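Long-range contacts in L-2,4-diaminobutyric acid acetyltransferase (Geobacillus sp., PDB 6SLL), which catalyses the transfer of an acetyl group from acetyl-coenzyme A to L-2,4-diaminobutyric acid, a step in the biosynthesis of the chemical chaperone ectoine: residues R31-I36 with G68-F73; N58-M62 with L110-C116; E84-V88 with G118-T124; I146-V152 with P169-P175. All coordinates share one frame; numbering follows the deposited sequence.

Contact 1. Residues R31-I36 with G68-F73; sequences RVWELI and GDIVGF
Gly68 O receives a weak, strongly bent hydrogen bond from Arg31 NH1 (3.0 Å, 126° at the hydrogen). Glycine fits here because, at its backbone angles, a CB would be pressed against the preceding carbonyl oxygen. The side chain of Asp69 turns from the helix, and its OD1 stays 5.3 Å from Arg31 NH1, so the opposite charges do not meet. A water accepts from both Arg31 NH1 and Ile70 N, lying 2.9 Å from Ile70 N. Ile70 also lays its CD1 over the centre of the Arg31 guanidinium, 3.7 Å above that plane; the bend at chi3 (-55°) of Arg31 turns the flat group over this methyl. Val71 and Gly72 form a classic beta bulge opposite Ala64, and Leu35 CD2 lies against the backbone here, 3.8 Å from Gly72 C. Phe73 receives Val32 CG1 squarely on its ring face, 3.5 Å from the centroid, a CH-pi contact between side chains that meet almost at right angles, while its CB rests against Leu35 CD2. A serine in place of Phe73 would probably leave Val32 CG1 without its aromatic platform and open a gap beneath the helix. Val32 and Leu35 suit their places by turning apolar methyls to the ring and backbone of the strand. The helix crosses the strand at 64°, with the axes 8.8 Å apart. Ile63 of strand 62-66 backs Val32, Ile70 and Phe73, Tyr50 of helix 47-56 packs on Val32 and Ile36, and Ala92 of strand 85-93 touches Leu35 and Ile36.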
# COMPACT_ATOMS: atom_id res chain seq x y z
N ARG B 31 -15.44 0.48 -5.70
CA ARG B 31 -15.82 -0.66 -6.51
C ARG B 31 -14.75 -1.73 -6.54
O ARG B 31 -15.01 -2.94 -6.61
CB ARG B 31 -16.22 -0.24 -7.92
CG ARG B 31 -17.56 0.47 -7.97
CD ARG B 31 -18.21 0.69 -9.38
NE ARG B 31 -17.42 1.33 -10.27
CZ ARG B 31 -17.45 1.13 -11.56
NH1 ARG B 31 -18.08 0.14 -12.29
NH2 ARG B 31 -16.66 1.93 -12.25
N VAL B 32 -13.47 -1.27 -6.51
CA VAL B 32 -12.37 -2.26 -6.38
C VAL B 32 -12.42 -2.98 -5.05
O VAL B 32 -12.29 -4.19 -4.97
CB VAL B 32 -10.99 -1.54 -6.60
CG1 VAL B 32 -9.88 -2.49 -6.22
CG2 VAL B 32 -10.89 -1.10 -8.02
N TRP B 33 -12.67 -2.23 -3.95
CA TRP B 33 -12.82 -2.81 -2.64
C TRP B 33 -13.92 -3.90 -2.66
O TRP B 33 -13.74 -4.97 -2.11
CB TRP B 33 -13.09 -1.68 -1.65
CG TRP B 33 -13.33 -2.14 -0.23
CD1 TRP B 33 -12.40 -2.44 0.71
CD2 TRP B 33 -14.63 -2.38 0.38
NE1 TRP B 33 -13.02 -2.81 1.88
CE2 TRP B 33 -14.38 -2.78 1.71
CE3 TRP B 33 -15.93 -2.21 -0.08
CZ2 TRP B 33 -15.39 -3.03 2.59
CZ3 TRP B 33 -16.95 -2.43 0.82
CH2 TRP B 33 -16.69 -2.86 2.11
N GLU B 34 -15.05 -3.52 -3.27
CA GLU B 34 -16.15 -4.51 -3.35
C GLU B 34 -15.77 -5.75 -4.10
O GLU B 34 -16.10 -6.90 -3.70
CB GLU B 34 -17.38 -3.85 -3.99
CG GLU B 34 -18.03 -2.80 -3.06
CD GLU B 34 -19.13 -2.03 -3.67
OE1 GLU B 34 -19.17 -1.94 -4.90
OE2 GLU B 34 -19.95 -1.48 -2.90
N LEU B 35 -15.00 -5.59 -5.22
CA LEU B 35 -14.50 -6.76 -5.97
C LEU B 35 -13.61 -7.64 -5.11
O LEU B 35 -13.77 -8.85 -5.05
CB LEU B 35 -13.73 -6.30 -7.24
CG LEU B 35 -13.07 -7.35 -8.03
CD1 LEU B 35 -14.06 -8.07 -8.91
CD2 LEU B 35 -12.03 -6.80 -8.98
N ILE B 36 -12.66 -7.01 -4.39
CA ILE B 36 -11.77 -7.78 -3.51
C ILE B 36 -12.58 -8.47 -2.42
O ILE B 36 -12.38 -9.67 -2.16
CB ILE B 36 -10.69 -6.90 -2.93
CG1 ILE B 36 -9.87 -6.16 -3.99
CG2 ILE B 36 -9.79 -7.66 -1.96
CD1 ILE B 36 -9.20 -7.05 -4.93
N GLY B 68 -19.83 -2.22 -18.09
CA GLY B 68 -19.92 -1.23 -16.99
C GLY B 68 -19.55 -1.61 -15.62
O GLY B 68 -19.56 -0.77 -14.75
N ASP B 69 -19.31 -2.93 -15.44
CA ASP B 69 -18.97 -3.50 -14.13
C ASP B 69 -17.44 -3.74 -14.07
O ASP B 69 -16.87 -4.22 -15.03
CB ASP B 69 -19.64 -4.88 -13.91
CG ASP B 69 -21.07 -4.80 -13.77
OD1 ASP B 69 -21.62 -3.69 -13.48
OD2 ASP B 69 -21.64 -5.78 -14.30
N ILE B 70 -16.83 -3.40 -12.93
CA ILE B 70 -15.43 -3.79 -12.71
C ILE B 70 -15.45 -5.29 -12.49
O ILE B 70 -16.08 -5.79 -11.55
CB ILE B 70 -14.75 -2.94 -11.61
CG1 ILE B 70 -14.60 -1.44 -12.08
CG2 ILE B 70 -13.41 -3.59 -11.27
CD1 ILE B 70 -14.07 -0.52 -10.96
N VAL B 71 -14.74 -6.01 -13.33
CA VAL B 71 -14.63 -7.46 -13.25
C VAL B 71 -13.24 -7.96 -12.94
O VAL B 71 -13.04 -9.16 -12.75
CB VAL B 71 -15.24 -8.14 -14.47
CG1 VAL B 71 -16.76 -7.85 -14.58
CG2 VAL B 71 -14.49 -7.82 -15.72
N GLY B 72 -12.22 -7.07 -12.99
CA GLY B 72 -10.86 -7.48 -12.68
C GLY B 72 -10.08 -6.35 -12.16
O GLY B 72 -10.30 -5.16 -12.49
N PHE B 73 -9.06 -6.67 -11.35
CA PHE B 73 -8.12 -5.66 -10.79
C PHE B 73 -6.80 -6.35 -10.57
O PHE B 73 -6.73 -7.50 -10.10
CB PHE B 73 -8.66 -5.11 -9.48
CG PHE B 73 -7.75 -4.12 -8.78
CD1 PHE B 73 -7.61 -2.86 -9.26
CD2 PHE B 73 -7.13 -4.45 -7.60
CE1 PHE B 73 -6.84 -1.92 -8.59
CE2 PHE B 73 -6.36 -3.55 -6.89
CZ PHE B 73 -6.22 -2.28 -7.40
O HOH W 1 -18.25 -2.64 -10.54

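Contact 2. Residues N58-M62 with L110-C116; sequences NDTCM and LMNQKAC
Asp59 and Ala115 bring their CA atoms to 5.9 Å, and Met62 and Leu110 theirs to 6.3 Å, as a 3-10 turn running into a strand draws alongside the end of a helix and the 3-10 turn after it. Leu110 makes the closest approach: its CD1 presses on Thr60 O at 3.4 Å and lies over the peptide leading to Cys61. CG of Leu110 stands anti to the backbone N (chi1 175°), which sends the branched end across to the loop. Met62, its chain bent at chi2 and chi3, brings CE to 3.7 Å from Leu110 N. Thr60 answers with its methyl, CG2 lying 3.9 Å from Ala115 CB and 4.0 Å from Cys116 SG. Threonine suits this place because its two branches do different work: CG2 faces the apolar patch, whereas OG1 is hydrogen-bonded to Ala76 O and Phe57 O. Beside it, Asp59 CB touches Ala115 CB at 3.7 Å, a methyl small enough to let the two turns come close. Asp59 OD1 forms a salt bridge with Arg81 of the second subunit. Gln113 offers its CB to Asp59 O, while its amide folds back so that NE2 bonds to Gly109 O. No direct hydrogen bond crosses the contact. Instead a water donates to Asp59 O, 2.9 Å away, and accepts from Ala115 N. Chemically, then, carbon and sulfur surfaces meet between the turns, one water joins the two backbones, and Asp59 OD1, Thr60 OG1 and Gln113 NE2 find their partners outside the two segments.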
# COMPACT_ATOMS: atom_id res chain seq x y z
N ASN B 58 -1.41 4.27 -9.67
CA ASN B 58 -2.26 3.74 -10.77
C ASN B 58 -1.48 3.47 -12.02
O ASN B 58 -1.91 2.69 -12.86
CB ASN B 58 -3.45 4.59 -11.06
CG ASN B 58 -3.17 5.95 -11.54
OD1 ASN B 58 -2.07 6.50 -11.46
ND2 ASN B 58 -4.17 6.56 -12.10
N ASP B 59 -0.28 4.05 -12.16
CA ASP B 59 0.58 3.78 -13.34
C ASP B 59 1.00 2.33 -13.43
O ASP B 59 1.39 1.90 -14.51
CB ASP B 59 1.81 4.70 -13.31
CG ASP B 59 1.38 6.16 -13.17
OD1 ASP B 59 1.18 6.60 -12.02
OD2 ASP B 59 1.17 6.79 -14.17
N THR B 60 0.96 1.61 -12.31
CA THR B 60 1.35 0.22 -12.25
C THR B 60 0.19 -0.65 -11.74
O THR B 60 0.49 -1.71 -11.16
CB THR B 60 2.61 0.04 -11.39
OG1 THR B 60 2.39 0.52 -10.07
CG2 THR B 60 3.80 0.71 -11.98
N CYS B 61 -1.05 -0.23 -11.98
CA CYS B 61 -2.21 -1.07 -11.64
C CYS B 61 -3.09 -1.20 -12.87
O CYS B 61 -2.96 -0.42 -13.85
CB CYS B 61 -3.02 -0.44 -10.49
SG CYS B 61 -2.16 -0.36 -8.92
N MET B 62 -4.04 -2.10 -12.84
CA MET B 62 -4.91 -2.40 -13.98
C MET B 62 -6.33 -2.70 -13.48
O MET B 62 -6.50 -3.32 -12.41
CB MET B 62 -4.38 -3.71 -14.69
CG MET B 62 -4.94 -4.12 -15.93
SD MET B 62 -4.95 -2.74 -17.22
CE MET B 62 -3.20 -2.69 -17.17
N LEU B 110 -0.45 -5.08 -17.98
CA LEU B 110 0.30 -4.36 -17.00
C LEU B 110 1.76 -4.27 -17.38
O LEU B 110 2.40 -3.20 -17.27
CB LEU B 110 0.17 -5.05 -15.64
CG LEU B 110 0.99 -4.50 -14.48
CD1 LEU B 110 0.68 -2.99 -14.25
CD2 LEU B 110 0.76 -5.33 -13.25
N MET B 111 2.32 -5.30 -17.89
CA MET B 111 3.73 -5.33 -18.20
C MET B 111 4.07 -4.52 -19.44
O MET B 111 5.24 -4.23 -19.66
CB MET B 111 4.26 -6.76 -18.31
CG MET B 111 4.17 -7.50 -16.98
SD MET B 111 4.55 -6.75 -15.50
CE MET B 111 6.00 -6.59 -16.02
N ASN B 112 3.09 -4.05 -20.21
CA ASN B 112 3.33 -3.11 -21.31
C ASN B 112 3.30 -1.67 -20.86
O ASN B 112 3.61 -0.78 -21.67
CB ASN B 112 2.24 -3.29 -22.40
CG ASN B 112 2.27 -4.63 -23.08
OD1 ASN B 112 3.35 -5.18 -23.29
ND2 ASN B 112 1.10 -5.11 -23.46
N GLN B 113 2.83 -1.36 -19.67
CA GLN B 113 2.63 0.01 -19.31
C GLN B 113 3.91 0.75 -19.26
O GLN B 113 4.99 0.21 -18.91
CB GLN B 113 1.89 0.11 -17.98
CG GLN B 113 0.49 -0.54 -18.07
CD GLN B 113 -0.31 -0.12 -19.34
OE1 GLN B 113 -0.50 1.14 -19.50
NE2 GLN B 113 -0.74 -0.99 -20.27
N LYS B 114 3.86 2.04 -19.50
CA LYS B 114 5.05 2.86 -19.55
C LYS B 114 5.84 2.81 -18.26
O LYS B 114 7.07 2.74 -18.28
CB LYS B 114 4.62 4.33 -19.81
CG LYS B 114 5.74 5.28 -19.97
CD LYS B 114 5.20 6.77 -20.21
CE LYS B 114 6.25 7.75 -20.29
NZ LYS B 114 5.71 9.09 -20.63
N ALA B 115 5.15 2.82 -17.08
CA ALA B 115 5.81 2.77 -15.80
C ALA B 115 6.35 1.43 -15.47
O ALA B 115 7.07 1.31 -14.45
CB ALA B 115 4.89 3.27 -14.70
N CYS B 116 6.14 0.42 -16.30
CA CYS B 116 6.75 -0.90 -16.08
C CYS B 116 7.93 -1.14 -17.01
O CYS B 116 8.52 -2.22 -17.08
CB CYS B 116 5.69 -2.03 -16.30
SG CYS B 116 4.51 -1.94 -14.93
O HOH W 2 2.30 3.41 -16.77

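Contact 3. Residues E84-V88 with G118-T124; sequences ETLFV and GVRFIET
The side chains of Val88 and Thr124 run alongside one another in the same direction, and Thr124 OG1 donates to Val88 O at 2.7 Å, from 35° above the carbonyl plane. Having OG1 anti to the backbone N (chi1 -164°) carries the hydroxyl to the neighbouring strand. Val88 CG2 meets Ile122 CG2 obliquely on the face that also holds Leu86, whose CB touches Val119 CG1 at 3.8 Å, apolar groups suited to a face turned toward helix 102-112 and strand 69-78. On the other face Thr85 crosses Glu123, its CG2 3.6 Å from Glu123 CD, and a water bridges Thr85 OG1 and Glu123 OE1. The Phe87 ring stands almost perpendicular to the Glu123 carboxylate plane (89°), while Glu123 OE2 bonds to Tyr56 OH of the second subunit. At the N-terminal end Glu84 and Arg120 extend together without joining charges; Arg120 pairs with Asp179. Glu84 O grips both Arg120 N (2.8 Å) and Phe121 N (3.2 Å); then Leu86 N bonds to Phe121 O, Glu123 N to Leu86 O and Val88 N to Glu123 O. This is the strand pair of a beta-alpha-beta crossover through helix 102-112, at the heart of the GNAT fold.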
# COMPACT_ATOMS: atom_id res chain seq x y z
N GLU B 84 14.05 -2.46 -10.27
CA GLU B 84 13.87 -3.40 -11.33
C GLU B 84 12.84 -4.51 -10.98
O GLU B 84 12.51 -5.26 -11.90
CB GLU B 84 15.17 -4.03 -11.76
CG GLU B 84 16.00 -2.97 -12.48
CD GLU B 84 17.28 -3.58 -13.11
OE1 GLU B 84 17.70 -3.03 -14.20
OE2 GLU B 84 17.74 -4.78 -12.66
N THR B 85 12.39 -4.53 -9.75
CA THR B 85 11.38 -5.48 -9.33
C THR B 85 9.98 -4.84 -9.29
O THR B 85 9.86 -3.82 -8.59
CB THR B 85 11.73 -6.09 -7.98
OG1 THR B 85 12.93 -6.88 -8.15
CG2 THR B 85 10.63 -6.98 -7.46
N LEU B 86 9.04 -5.43 -9.95
CA LEU B 86 7.62 -5.08 -9.79
C LEU B 86 7.00 -6.11 -8.83
O LEU B 86 7.01 -7.30 -9.09
CB LEU B 86 6.92 -5.13 -11.11
CG LEU B 86 5.45 -4.71 -11.09
CD1 LEU B 86 5.29 -3.22 -10.97
CD2 LEU B 86 4.72 -5.19 -12.33
N PHE B 87 6.43 -5.60 -7.71
CA PHE B 87 5.70 -6.46 -6.78
C PHE B 87 4.22 -6.44 -7.17
O PHE B 87 3.63 -5.34 -7.24
CB PHE B 87 5.88 -5.96 -5.34
CG PHE B 87 5.19 -6.90 -4.37
CD1 PHE B 87 5.80 -8.03 -3.97
CD2 PHE B 87 3.95 -6.62 -3.89
CE1 PHE B 87 5.20 -8.90 -3.10
CE2 PHE B 87 3.33 -7.48 -3.00
CZ PHE B 87 3.97 -8.65 -2.62
N VAL B 88 3.68 -7.61 -7.44
CA VAL B 88 2.27 -7.74 -7.75
C VAL B 88 1.57 -8.13 -6.48
O VAL B 88 1.88 -9.21 -5.87
CB VAL B 88 1.98 -8.70 -8.89
CG1 VAL B 88 0.50 -8.88 -9.07
CG2 VAL B 88 2.66 -8.23 -10.16
N GLY B 118 11.52 -1.50 -18.18
CA GLY B 118 12.71 -1.83 -17.42
C GLY B 118 12.49 -2.84 -16.27
O GLY B 118 13.47 -3.09 -15.57
N VAL B 119 11.29 -3.30 -16.03
CA VAL B 119 11.10 -4.26 -15.00
C VAL B 119 11.77 -5.55 -15.43
O VAL B 119 11.51 -6.13 -16.50
CB VAL B 119 9.61 -4.49 -14.75
CG1 VAL B 119 9.38 -5.76 -13.92
CG2 VAL B 119 8.98 -3.30 -14.06
N ARG B 120 12.65 -6.05 -14.58
CA ARG B 120 13.38 -7.24 -14.86
C ARG B 120 12.88 -8.46 -14.07
O ARG B 120 13.14 -9.60 -14.50
CB ARG B 120 14.86 -6.99 -14.65
CG ARG B 120 15.82 -7.86 -15.45
CD ARG B 120 17.29 -7.51 -15.17
NE ARG B 120 18.07 -8.55 -15.78
CZ ARG B 120 18.90 -9.39 -15.19
NH1 ARG B 120 19.24 -9.16 -13.86
NH2 ARG B 120 19.58 -10.25 -15.91
N PHE B 121 12.14 -8.25 -12.98
CA PHE B 121 11.55 -9.31 -12.19
C PHE B 121 10.15 -8.96 -11.74
O PHE B 121 9.96 -7.77 -11.40
CB PHE B 121 12.40 -9.62 -10.92
CG PHE B 121 13.77 -10.17 -11.24
CD1 PHE B 121 13.95 -11.51 -11.31
CD2 PHE B 121 14.82 -9.34 -11.35
CE1 PHE B 121 15.18 -12.08 -11.62
CE2 PHE B 121 16.12 -9.86 -11.61
CZ PHE B 121 16.23 -11.25 -11.78
N ILE B 122 9.28 -9.94 -11.63
CA ILE B 122 8.07 -9.81 -10.85
C ILE B 122 8.28 -10.58 -9.56
O ILE B 122 8.76 -11.75 -9.59
CB ILE B 122 6.87 -10.34 -11.60
CG1 ILE B 122 6.48 -9.42 -12.76
CG2 ILE B 122 5.73 -10.62 -10.68
CD1 ILE B 122 5.42 -10.03 -13.68
N GLU B 123 7.81 -10.02 -8.44
CA GLU B 123 7.62 -10.70 -7.17
C GLU B 123 6.18 -10.77 -6.81
O GLU B 123 5.54 -9.68 -7.00
CB GLU B 123 8.48 -10.00 -6.02
CG GLU B 123 9.95 -10.33 -6.08
CD GLU B 123 10.79 -9.71 -5.06
OE1 GLU B 123 12.05 -9.79 -5.20
OE2 GLU B 123 10.29 -9.09 -4.06
N THR B 124 5.68 -11.84 -6.24
CA THR B 124 4.29 -11.93 -5.77
C THR B 124 4.26 -13.08 -4.78
O THR B 124 5.09 -13.96 -4.89
CB THR B 124 3.33 -12.11 -6.95
OG1 THR B 124 2.02 -11.85 -6.53
CG2 THR B 124 3.42 -13.47 -7.57
O HOH W 3 15.81 -1.76 -15.66
O HOH W 4 13.11 -9.71 -7.76
O HOH W 5 13.37 -7.41 -4.84

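Contact 4. Residues I146-V152 with P169-P175; sequences IPSTVTV and PLFVIGP
Val150 and Phe171 sit in an antiparallel strand pairing at the edge of the sheet, where 148-154 is the chain's outermost strand and 168-173 lies next inside. Reciprocal backbone bonds join Thr149 with Val172 and Thr151 with Leu170, and Gly174 N closes the row on Pro147 O at 2.9 Å. On one face Val150 and Phe171 point the same way, with Val150 CG2 3.4 Å above the ring plane, offset toward the rim, in a CH-pi contact. CG of Phe171 is anti to the carbonyl carbon (chi1 -75°), bringing the ring beneath that methyl; Pro169 O lies at the ring edge, in plane. With an alanine replacing Phe171, Val150 CG2 would probably lose its aromatic support and a gap would open towards Arg134 of helix 131-144. On the opposite face, Thr149 OG1 meets Val172 CB and Thr151 OG1 meets Leu170 CB at 3.7 Å, and a water bridges Thr151 OG1 and Leu170 O. Threonine serves a solvent-facing strand well, being beta-branched yet polar. Gly174 tolerates a phi of 144° before a cis peptide bond to Pro175. The last strand inserted between its predecessor and strand 121-125 is the C-terminal arrangement of the GNAT fold.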
# COMPACT_ATOMS: atom_id res chain seq x y z
N ILE B 146 10.77 -17.72 -19.33
CA ILE B 146 11.48 -17.05 -18.26
C ILE B 146 11.46 -17.91 -16.99
O ILE B 146 10.39 -18.51 -16.73
CB ILE B 146 10.77 -15.61 -18.06
CG1 ILE B 146 10.81 -14.75 -19.35
CG2 ILE B 146 11.32 -15.02 -16.79
CD1 ILE B 146 12.19 -14.43 -19.85
N PRO B 147 12.57 -17.92 -16.23
CA PRO B 147 12.57 -18.68 -14.97
C PRO B 147 11.61 -18.17 -13.89
O PRO B 147 11.34 -16.99 -13.84
CB PRO B 147 14.05 -18.61 -14.45
CG PRO B 147 14.78 -18.15 -15.64
CD PRO B 147 13.88 -17.37 -16.55
N SER B 148 11.25 -19.08 -13.02
CA SER B 148 10.54 -18.77 -11.82
C SER B 148 11.17 -19.53 -10.66
O SER B 148 11.68 -20.67 -10.83
CB SER B 148 9.02 -19.11 -11.83
OG SER B 148 8.83 -20.42 -12.26
N THR B 149 11.23 -18.95 -9.46
CA THR B 149 11.70 -19.57 -8.30
C THR B 149 10.73 -19.25 -7.13
O THR B 149 10.20 -18.15 -7.12
CB THR B 149 13.10 -19.13 -7.94
OG1 THR B 149 13.16 -17.79 -7.54
CG2 THR B 149 14.06 -19.28 -8.97
N VAL B 150 10.71 -20.08 -6.14
CA VAL B 150 9.78 -19.95 -4.98
C VAL B 150 10.67 -19.92 -3.73
O VAL B 150 11.52 -20.82 -3.55
CB VAL B 150 8.61 -20.94 -4.99
CG1 VAL B 150 7.68 -20.68 -3.85
CG2 VAL B 150 7.74 -20.98 -6.30
N THR B 151 10.61 -18.92 -2.86
CA THR B 151 11.25 -18.89 -1.52
C THR B 151 10.14 -18.69 -0.49
O THR B 151 8.95 -18.65 -0.78
CB THR B 151 12.27 -17.79 -1.47
OG1 THR B 151 11.72 -16.52 -1.80
CG2 THR B 151 13.47 -18.13 -2.31
N VAL B 152 10.58 -18.73 0.80
CA VAL B 152 9.71 -18.82 1.93
C VAL B 152 8.50 -17.76 2.01
O VAL B 152 7.42 -18.11 2.43
CB VAL B 152 10.44 -18.96 3.26
CG1 VAL B 152 11.13 -17.70 3.69
CG2 VAL B 152 9.53 -19.40 4.32
N PRO B 169 4.17 -17.97 0.20
CA PRO B 169 5.51 -18.13 -0.36
C PRO B 169 5.72 -17.10 -1.48
O PRO B 169 4.79 -16.72 -2.22
CB PRO B 169 5.51 -19.52 -0.92
CG PRO B 169 4.11 -19.86 -0.98
CD PRO B 169 3.33 -19.15 -0.03
N LEU B 170 6.97 -16.68 -1.63
CA LEU B 170 7.37 -15.66 -2.62
C LEU B 170 7.80 -16.26 -3.92
O LEU B 170 8.73 -17.06 -3.97
CB LEU B 170 8.51 -14.79 -2.03
CG LEU B 170 8.97 -13.66 -2.87
CD1 LEU B 170 7.91 -12.57 -3.00
CD2 LEU B 170 10.29 -13.10 -2.33
N PHE B 171 7.10 -15.88 -4.99
CA PHE B 171 7.47 -16.25 -6.35
C PHE B 171 8.25 -15.13 -6.88
O PHE B 171 7.88 -13.95 -6.83
CB PHE B 171 6.18 -16.46 -7.19
CG PHE B 171 5.44 -17.75 -6.90
CD1 PHE B 171 4.87 -17.99 -5.65
CD2 PHE B 171 5.35 -18.72 -7.85
CE1 PHE B 171 4.21 -19.17 -5.34
CE2 PHE B 171 4.62 -19.89 -7.55
CZ PHE B 171 4.24 -20.17 -6.24
N VAL B 172 9.38 -15.43 -7.50
CA VAL B 172 10.28 -14.49 -8.20
C VAL B 172 10.33 -14.93 -9.67
O VAL B 172 10.87 -16.05 -9.94
CB VAL B 172 11.68 -14.39 -7.61
CG1 VAL B 172 12.56 -13.39 -8.39
CG2 VAL B 172 11.59 -13.97 -6.15
N ILE B 173 9.85 -14.12 -10.57
CA ILE B 173 9.80 -14.47 -11.99
C ILE B 173 10.71 -13.55 -12.75
O ILE B 173 10.64 -12.34 -12.63
CB ILE B 173 8.41 -14.32 -12.53
CG1 ILE B 173 7.40 -15.28 -11.80
CG2 ILE B 173 8.34 -14.58 -14.02
CD1 ILE B 173 5.98 -14.90 -11.97
N GLY B 174 11.65 -14.13 -13.46
CA GLY B 174 12.67 -13.38 -14.16
C GLY B 174 13.97 -14.07 -14.15
O GLY B 174 14.14 -15.12 -13.57
N PRO B 175 15.01 -13.43 -14.82
CA PRO B 175 14.95 -12.07 -15.38
C PRO B 175 14.28 -12.04 -16.72
O PRO B 175 14.38 -12.91 -17.56
CB PRO B 175 16.40 -11.72 -15.56
CG PRO B 175 17.11 -13.07 -15.73
CD PRO B 175 16.36 -14.00 -14.85
O HOH W 6 11.66 -16.66 -4.67

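Contacts 3 and 4 are neighbours in one sheet, their centres 10 Å apart, sewn together by probable backbone hydrogen bonds from Phe171 N to Thr124 O and from Ile173 N to Ile122 O. Contact 2 lies 11 Å from contact 3, centre to centre, and touches it through Met111 and Leu110 on Leu86. It also meets contact 1, where Phe73 CD1 packs on Met62 O. Contacts 1 and 4, with centres 28 Å apart, reach opposite parts of the same sheet. Substrate is approached most closely by contact 3, with the Thr124 side chain about 4 Å from bound diaminobutyric acid; in contact 1, the Leu35 side chain is about 7 Å from coenzyme A.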